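Local atomic coordinates of replicase polyprotein 1a (Avian infectious bronchitis virus, PDB entry 3LD1), a protein that is of unsettled molecular function but contributes the non-structural protein 2 region, a fragment of which forms this chain, to the viral replicase polyprotein. Residues R262-K267 with F345-V350; Q292-G297 with E314-S319. The protein carries 3 engineered substitutions. All coordinates share one frame; numbering follows the deposited sequence.

Interaction 1: residues R262-K267 with F345-V350; sequences REAAVK and FALHDV
Leu-347 brings its two methyls to the alanine and valine of 262-267: CD1 lies 4.0 Å from Ala-264 CB, and CD2 faces Val-266 CG1 at a longer distance. Pro-340 touches the same leucine from strand 335-342. At His-348 the contact turns polar. Its backbone O meets the edge of the Arg-262 guanidinium near the plane, NH1 donating a bent, weak bond whose 2.5 Å length is doubtful. Its N gives a hydrogen bond to a water that donates to Glu-263 OE2, while the ring's NE2 is hydrogen-bonded to Thr-291 OG1. Here the antiparallel sheet that contains strand 265-269 meets the mixed sheet of strand 345-355, mostly through loop residues and two waters. Asp-349, centre of an inverse gamma turn, has CG anti to its carbonyl carbon (chi1 -53°), and its carboxylate reaches back to 262-267. OD2 accepts Arg-262 N through its syn lone pair at 3.0 Å (155°); the same oxygen lies 3.2 Å from Arg-262 CD and makes a long salt bridge to NH1 at 3.6 Å. The Arg-262 chain, bent at chi2 and chi3, runs past the aspartate in the opposite direction. OD1 accepts from a second water, held by Glu-263 N.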
ATOM      1  N   ARG A 262       9.734  20.346   0.105  1.00 49.53           N
ATOM      2  CA  ARG A 262       8.324  20.131  -0.377  1.00 50.24           C
ATOM      3  C   ARG A 262       8.114  18.701  -0.811  1.00 49.21           C
ATOM      4  O   ARG A 262       7.177  18.073  -0.427  1.00 50.58           O
ATOM      5  CB  ARG A 262       7.925  21.082  -1.533  1.00 50.49           C
ATOM      6  CG  ARG A 262       6.882  22.158  -1.190  1.00 52.38           C
ATOM      7  CD  ARG A 262       7.494  23.536  -1.096  1.00 57.68           C
ATOM      8  NE  ARG A 262       7.208  24.488  -2.205  1.00 59.69           N
ATOM      9  CZ  ARG A 262       7.882  24.573  -3.363  1.00 62.51           C
ATOM     10  NH1 ARG A 262       8.878  23.702  -3.666  1.00 64.30           N
ATOM     11  NH2 ARG A 262       7.540  25.521  -4.254  1.00 61.57           N
ATOM     12  N   GLU A 263       9.065  18.198  -1.573  1.00 49.32           N
ATOM     13  CA  GLU A 263       8.895  17.033  -2.407  1.00 47.54           C
ATOM     14  C   GLU A 263      10.065  16.140  -2.387  1.00 45.17           C
ATOM     15  O   GLU A 263      10.129  15.311  -3.234  1.00 45.34           O
ATOM     16  CB  GLU A 263       8.728  17.478  -3.858  1.00 48.06           C
ATOM     17  CG  GLU A 263       7.347  17.981  -4.183  1.00 50.82           C
ATOM     18  CD  GLU A 263       7.365  18.825  -5.465  1.00 58.54           C
ATOM     19  OE1 GLU A 263       6.385  18.695  -6.280  1.00 54.04           O
ATOM     20  OE2 GLU A 263       8.381  19.606  -5.647  1.00 58.08           O
ATOM     21  N   ALA A 264      10.994  16.291  -1.446  1.00 43.93           N
ATOM     22  CA  ALA A 264      12.178  15.429  -1.389  1.00 42.88           C
ATOM     23  C   ALA A 264      12.815  15.428  -0.011  1.00 43.69           C
ATOM     24  O   ALA A 264      12.687  16.415   0.747  1.00 44.25           O
ATOM     25  CB  ALA A 264      13.235  15.867  -2.419  1.00 41.85           C
ATOM     26  N   ALA A 265      13.523  14.332   0.294  1.00 42.98           N
ATOM     27  CA  ALA A 265      14.286  14.240   1.498  1.00 42.46           C
ATOM     28  C   ALA A 265      15.737  14.188   1.157  1.00 42.96           C
ATOM     29  O   ALA A 265      16.128  13.409   0.255  1.00 43.47           O
ATOM     30  CB  ALA A 265      13.958  13.010   2.236  1.00 42.23           C
ATOM     31  N   VAL A 266      16.541  14.957   1.894  1.00 41.63           N
ATOM     32  CA  VAL A 266      17.964  14.893   1.715  1.00 40.67           C
ATOM     33  C   VAL A 266      18.563  14.696   3.052  1.00 42.46           C
ATOM     34  O   VAL A 266      18.012  15.197   4.038  1.00 43.48           O
ATOM     35  CB  VAL A 266      18.496  16.240   1.233  1.00 40.51           C
ATOM     36  CG1 VAL A 266      17.923  16.607  -0.149  1.00 36.01           C
ATOM     37  CG2 VAL A 266      18.256  17.391   2.323  1.00 35.50           C
ATOM     38  N   LYS A 267      19.704  14.033   3.111  1.00 43.26           N
ATOM     39  CA  LYS A 267      20.576  14.201   4.248  1.00 44.32           C
ATOM     40  C   LYS A 267      21.470  15.438   4.134  1.00 46.14           C
ATOM     41  O   LYS A 267      21.975  15.790   3.010  1.00 45.77           O
ATOM     42  CB  LYS A 267      21.509  13.036   4.456  1.00 44.89           C
ATOM     43  CG  LYS A 267      21.717  12.088   3.356  1.00 46.06           C
ATOM     44  CD  LYS A 267      22.522  10.923   3.962  1.00 51.78           C
ATOM     45  CE  LYS A 267      23.592  11.459   4.960  1.00 54.55           C
ATOM     46  NZ  LYS A 267      23.185  11.320   6.424  1.00 61.28           N
ATOM     47  N   PHE A 345      21.186  18.133  -9.091  1.00 40.48           N
ATOM     48  CA  PHE A 345      19.757  18.052  -8.987  1.00 40.02           C
ATOM     49  C   PHE A 345      19.265  19.279  -8.110  1.00 39.46           C
ATOM     50  O   PHE A 345      19.777  19.543  -6.993  1.00 39.71           O
ATOM     51  CB  PHE A 345      19.388  16.697  -8.411  1.00 40.21           C
ATOM     52  CG  PHE A 345      17.948  16.297  -8.676  1.00 42.33           C
ATOM     53  CD1 PHE A 345      17.012  16.331  -7.671  1.00 44.71           C
ATOM     54  CD2 PHE A 345      17.542  15.886  -9.938  1.00 41.61           C
ATOM     55  CE1 PHE A 345      15.663  15.952  -7.925  1.00 45.56           C
ATOM     56  CE2 PHE A 345      16.238  15.535 -10.192  1.00 42.05           C
ATOM     57  CZ  PHE A 345      15.308  15.554  -9.172  1.00 44.01           C
ATOM     58  N   ALA A 346      18.324  20.050  -8.633  1.00 38.06           N
ATOM     59  CA  ALA A 346      17.828  21.191  -7.892  1.00 38.96           C
ATOM     60  C   ALA A 346      16.423  20.866  -7.487  1.00 39.86           C
ATOM     61  O   ALA A 346      15.611  20.322  -8.289  1.00 40.75           O
ATOM     62  CB  ALA A 346      17.850  22.442  -8.726  1.00 36.68           C
ATOM     63  N   LEU A 347      16.120  21.154  -6.245  1.00 39.75           N
ATOM     64  CA  LEU A 347      14.768  20.906  -5.754  1.00 40.30           C
ATOM     65  C   LEU A 347      13.900  22.130  -5.949  1.00 40.88           C
ATOM     66  O   LEU A 347      14.419  23.211  -6.155  1.00 40.22           O
ATOM     67  CB  LEU A 347      14.878  20.679  -4.288  1.00 40.73           C
ATOM     68  CG  LEU A 347      15.035  19.287  -3.702  1.00 41.13           C
ATOM     69  CD1 LEU A 347      15.792  18.179  -4.544  1.00 41.55           C
ATOM     70  CD2 LEU A 347      15.661  19.501  -2.408  1.00 36.71           C
ATOM     71  N   HIS A 348      12.583  22.006  -5.865  1.00 41.71           N
ATOM     72  CA  HIS A 348      11.818  23.197  -6.215  1.00 42.94           C
ATOM     73  C   HIS A 348      11.488  24.166  -5.028  1.00 44.18           C
ATOM     74  O   HIS A 348      10.527  24.947  -5.129  1.00 45.23           O
ATOM     75  CB  HIS A 348      10.555  22.829  -6.982  1.00 43.13           C
ATOM     76  CG  HIS A 348      10.794  21.961  -8.169  1.00 42.76           C
ATOM     77  ND1 HIS A 348       9.883  21.017  -8.584  1.00 45.61           N
ATOM     78  CD2 HIS A 348      11.817  21.905  -9.047  1.00 41.70           C
ATOM     79  CE1 HIS A 348      10.330  20.416  -9.673  1.00 42.77           C
ATOM     80  NE2 HIS A 348      11.518  20.918  -9.955  1.00 43.79           N
ATOM     81  N   ASP A 349      12.254  24.160  -3.930  1.00 42.87           N
ATOM     82  CA  ASP A 349      11.945  25.126  -2.897  1.00 43.66           C
ATOM     83  C   ASP A 349      12.519  26.515  -3.120  1.00 44.22           C
ATOM     84  O   ASP A 349      13.372  26.986  -2.352  1.00 44.99           O
ATOM     85  CB  ASP A 349      12.278  24.581  -1.545  1.00 43.63           C
ATOM     86  CG  ASP A 349      11.625  23.255  -1.325  1.00 46.25           C
ATOM     87  OD1 ASP A 349      12.084  22.307  -1.963  1.00 48.88           O
ATOM     88  OD2 ASP A 349      10.632  23.154  -0.569  1.00 49.98           O
ATOM     89  N   VAL A 350      12.016  27.182  -4.160  1.00 43.42           N
ATOM     90  CA  VAL A 350      12.671  28.348  -4.661  1.00 43.41           C
ATOM     91  C   VAL A 350      12.538  29.541  -3.709  1.00 44.09           C
ATOM     92  O   VAL A 350      11.445  29.891  -3.331  1.00 43.61           O
ATOM     93  CB  VAL A 350      12.177  28.705  -6.080  1.00 43.48           C
ATOM     94  CG1 VAL A 350      12.983  29.912  -6.610  1.00 43.28           C
ATOM     95  CG2 VAL A 350      12.374  27.554  -7.030  1.00 42.01           C
TER
HETATM   96  O   HOH W   1      11.426  19.511  -5.283  1.00 33.90           O
HETATM   97  O   HOH W   2      11.332  19.825  -2.860  1.00 48.87           O

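Interaction 2: residues Q292-G297 with E314-S319; sequences QVVVRG and ESEGWS
Val-294 and Glu-316 form a parallel bridge, followed by Val-295 with Gly-317, and the two short strand segments cross at -55° with their axes 4.5 Å apart at closest approach. This is a strongly twisted parallel pair within an otherwise antiparallel mixed sheet. The ladder runs from Val-294 N to Ser-315 O, Gly-317 N to Val-294 O and Arg-296 N to Gly-317 O (2.8 Å), ending with Ser-319 N to Gly-297 O. Val-294 and Glu-316 point the same way, side by side, the valine CB and CG2 against the glutamate CG. Arg-296 then crosses that glutamate at about a right angle: both its NH2 (2.8 Å) and its NE bond weakly to Glu-316 OE1 within one salt bridge. The carboxylate and guanidinium planes stand 51° apart, and OE1 is the only oxygen of that carboxylate within bonding distance of Arg-296. Bent at chi2 (128°), the arginine chain crosses Trp-318 obliquely, placing CD above one face of the indole, offset toward the rim, as a CH-pi contact with the five-membered ring. Arg-299 adds a cation-pi contact to this tryptophan. Val-295 CG1, anti to its backbone N, meets the backbone between Trp-318 and Ser-319 and packs on Ser-319 CB at 3.7 Å. At the indole's edge lies Gly-297 O, in the ring plane and 3.1 Å from Trp-318 CB.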
ATOM      1  N   GLN A 292      16.910  18.622 -13.023  1.00 42.64           N
ATOM      2  CA  GLN A 292      18.297  18.374 -13.397  1.00 42.31           C
ATOM      3  C   GLN A 292      18.828  19.725 -13.949  1.00 42.60           C
ATOM      4  O   GLN A 292      18.220  20.301 -14.847  1.00 41.81           O
ATOM      5  CB  GLN A 292      18.297  17.290 -14.478  1.00 42.84           C
ATOM      6  CG  GLN A 292      19.638  16.935 -15.058  1.00 43.14           C
ATOM      7  CD  GLN A 292      20.513  16.216 -14.017  1.00 48.15           C
ATOM      8  OE1 GLN A 292      20.001  15.448 -13.181  1.00 46.05           O
ATOM      9  NE2 GLN A 292      21.826  16.521 -14.015  1.00 44.04           N
ATOM     10  N   VAL A 293      19.945  20.219 -13.401  1.00 42.85           N
ATOM     11  CA  VAL A 293      20.498  21.499 -13.762  1.00 42.37           C
ATOM     12  C   VAL A 293      22.004  21.408 -14.131  1.00 43.83           C
ATOM     13  O   VAL A 293      22.627  20.341 -13.917  1.00 44.17           O
ATOM     14  CB  VAL A 293      20.394  22.463 -12.608  1.00 42.82           C
ATOM     15  CG1 VAL A 293      18.890  22.871 -12.326  1.00 41.90           C
ATOM     16  CG2 VAL A 293      21.179  21.891 -11.385  1.00 39.25           C
ATOM     17  N   VAL A 294      22.557  22.529 -14.664  1.00 42.56           N
ATOM     18  CA  VAL A 294      23.998  22.721 -14.825  1.00 41.09           C
ATOM     19  C   VAL A 294      24.589  23.777 -13.923  1.00 41.63           C
ATOM     20  O   VAL A 294      24.116  24.889 -13.889  1.00 42.67           O
ATOM     21  CB  VAL A 294      24.336  23.229 -16.249  1.00 42.02           C
ATOM     22  CG1 VAL A 294      25.853  23.491 -16.400  1.00 38.13           C
ATOM     23  CG2 VAL A 294      23.738  22.277 -17.363  1.00 37.31           C
ATOM     24  N   VAL A 295      25.693  23.485 -13.258  1.00 41.50           N
ATOM     25  CA  VAL A 295      26.226  24.443 -12.363  1.00 40.50           C
ATOM     26  C   VAL A 295      27.450  24.931 -13.025  1.00 42.05           C
ATOM     27  O   VAL A 295      28.426  24.196 -13.085  1.00 43.54           O
ATOM     28  CB  VAL A 295      26.615  23.738 -11.001  1.00 40.79           C
ATOM     29  CG1 VAL A 295      26.950  24.730  -9.866  1.00 35.45           C
ATOM     30  CG2 VAL A 295      25.502  22.858 -10.526  1.00 39.08           C
ATOM     31  N   ARG A 296      27.456  26.179 -13.490  1.00 43.63           N
ATOM     32  CA  ARG A 296      28.649  26.718 -14.256  1.00 43.41           C
ATOM     33  C   ARG A 296      29.836  26.888 -13.386  1.00 42.59           C
ATOM     34  O   ARG A 296      30.948  26.704 -13.878  1.00 44.22           O
ATOM     35  CB  ARG A 296      28.388  28.071 -14.949  1.00 42.64           C
ATOM     36  CG  ARG A 296      27.328  27.991 -16.046  1.00 47.21           C
ATOM     37  CD  ARG A 296      26.237  29.048 -15.874  1.00 52.24           C
ATOM     38  NE  ARG A 296      25.364  29.097 -17.038  1.00 57.70           N
ATOM     39  CZ  ARG A 296      25.478  29.967 -18.058  1.00 58.33           C
ATOM     40  NH1 ARG A 296      26.447  30.896 -18.070  1.00 55.91           N
ATOM     41  NH2 ARG A 296      24.607  29.914 -19.069  1.00 54.32           N
ATOM     42  N   GLY A 297      29.625  27.285 -12.119  1.00 41.01           N
ATOM     43  CA  GLY A 297      30.724  27.570 -11.164  1.00 39.89           C
ATOM     44  C   GLY A 297      30.087  28.210  -9.931  1.00 42.86           C
ATOM     45  O   GLY A 297      28.831  28.334  -9.807  1.00 40.36           O
ATOM     46  N   GLU A 314      15.466  27.301 -13.356  1.00 51.87           N
ATOM     47  CA  GLU A 314      16.184  27.360 -14.592  1.00 50.86           C
ATOM     48  C   GLU A 314      17.203  26.238 -14.602  1.00 50.50           C
ATOM     49  O   GLU A 314      17.825  25.938 -13.566  1.00 50.20           O
ATOM     50  CB  GLU A 314      16.850  28.735 -14.743  1.00 50.74           C
ATOM     51  CG  GLU A 314      15.850  29.890 -14.951  1.00 53.43           C
ATOM     52  CD  GLU A 314      14.835  29.594 -16.135  1.00 59.99           C
ATOM     53  OE1 GLU A 314      15.297  29.412 -17.294  1.00 60.54           O
ATOM     54  OE2 GLU A 314      13.592  29.490 -15.902  1.00 58.45           O
ATOM     55  N   SER A 315      17.387  25.643 -15.781  1.00 49.36           N
ATOM     56  CA  SER A 315      18.252  24.470 -15.961  1.00 48.60           C
ATOM     57  C   SER A 315      19.772  24.764 -16.033  1.00 48.37           C
ATOM     58  O   SER A 315      20.592  23.809 -16.026  1.00 48.36           O
ATOM     59  CB  SER A 315      17.806  23.670 -17.183  1.00 48.77           C
ATOM     60  OG  SER A 315      18.156  24.364 -18.367  1.00 48.44           O
ATOM     61  N   GLU A 316      20.152  26.058 -16.070  1.00 46.48           N
ATOM     62  CA  GLU A 316      21.567  26.434 -15.945  1.00 46.29           C
ATOM     63  C   GLU A 316      21.685  27.538 -14.965  1.00 44.16           C
ATOM     64  O   GLU A 316      20.876  28.485 -14.989  1.00 43.28           O
ATOM     65  CB  GLU A 316      22.154  26.966 -17.263  1.00 48.39           C
ATOM     66  CG  GLU A 316      22.172  25.951 -18.409  1.00 52.87           C
ATOM     67  CD  GLU A 316      23.208  26.285 -19.442  1.00 60.28           C
ATOM     68  OE1 GLU A 316      24.108  27.134 -19.208  1.00 64.49           O
ATOM     69  OE2 GLU A 316      23.140  25.661 -20.502  1.00 63.26           O
ATOM     70  N   GLY A 317      22.687  27.430 -14.104  1.00 41.82           N
ATOM     71  CA  GLY A 317      22.922  28.457 -13.091  1.00 39.25           C
ATOM     72  C   GLY A 317      24.311  28.318 -12.479  1.00 38.90           C
ATOM     73  O   GLY A 317      25.322  27.921 -13.159  1.00 38.02           O
ATOM     74  N   TRP A 318      24.372  28.618 -11.180  1.00 38.53           N
ATOM     75  CA  TRP A 318      25.615  28.537 -10.366  1.00 39.14           C
ATOM     76  C   TRP A 318      25.301  27.884  -8.982  1.00 39.10           C
ATOM     77  O   TRP A 318      24.135  27.692  -8.600  1.00 39.23           O
ATOM     78  CB  TRP A 318      26.200  29.954 -10.167  1.00 38.98           C
ATOM     79  CG  TRP A 318      26.315  30.718 -11.449  1.00 41.61           C
ATOM     80  CD1 TRP A 318      27.460  30.855 -12.245  1.00 41.81           C
ATOM     81  CD2 TRP A 318      25.259  31.432 -12.153  1.00 41.53           C
ATOM     82  NE1 TRP A 318      27.151  31.600 -13.370  1.00 43.90           N
ATOM     83  CE2 TRP A 318      25.826  31.961 -13.342  1.00 43.47           C
ATOM     84  CE3 TRP A 318      23.913  31.674 -11.892  1.00 41.85           C
ATOM     85  CZ2 TRP A 318      25.082  32.723 -14.264  1.00 45.14           C
ATOM     86  CZ3 TRP A 318      23.155  32.422 -12.840  1.00 45.19           C
ATOM     87  CH2 TRP A 318      23.756  32.941 -14.010  1.00 41.70           C
ATOM     88  N   SER A 319      26.350  27.618  -8.217  1.00 38.19           N
ATOM     89  CA  SER A 319      26.234  27.314  -6.828  1.00 37.83           C
ATOM     90  C   SER A 319      26.627  28.548  -6.107  1.00 37.53           C
ATOM     91  O   SER A 319      27.353  29.357  -6.667  1.00 38.37           O
ATOM     92  CB  SER A 319      27.148  26.153  -6.450  1.00 36.53           C
ATOM     93  OG  SER A 319      28.460  26.374  -6.867  1.00 41.74           O
TER

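Overall arrangement
Strands 345-355 and 291-298 are antiparallel neighbours in the mixed sheet, so interactions 1 and 2 share one framework, with centres about 15 Å apart. They touch directly: Ala-346 CB packs on Val-293 CG1 at 3.8 Å, and Phe-345 CD2 lies 4.1 Å from Gln-292 OE1. Along the chain, residues 292-319 fall wholly between the two segments of interaction 1, and the residues separating those segments contain no helix. Interaction 1 joins two different sheets, whereas interaction 2 builds one sheet from within. The centre of interaction 2 lies about 37 Å from the centre of the chain and that of interaction 1 about 24 Å.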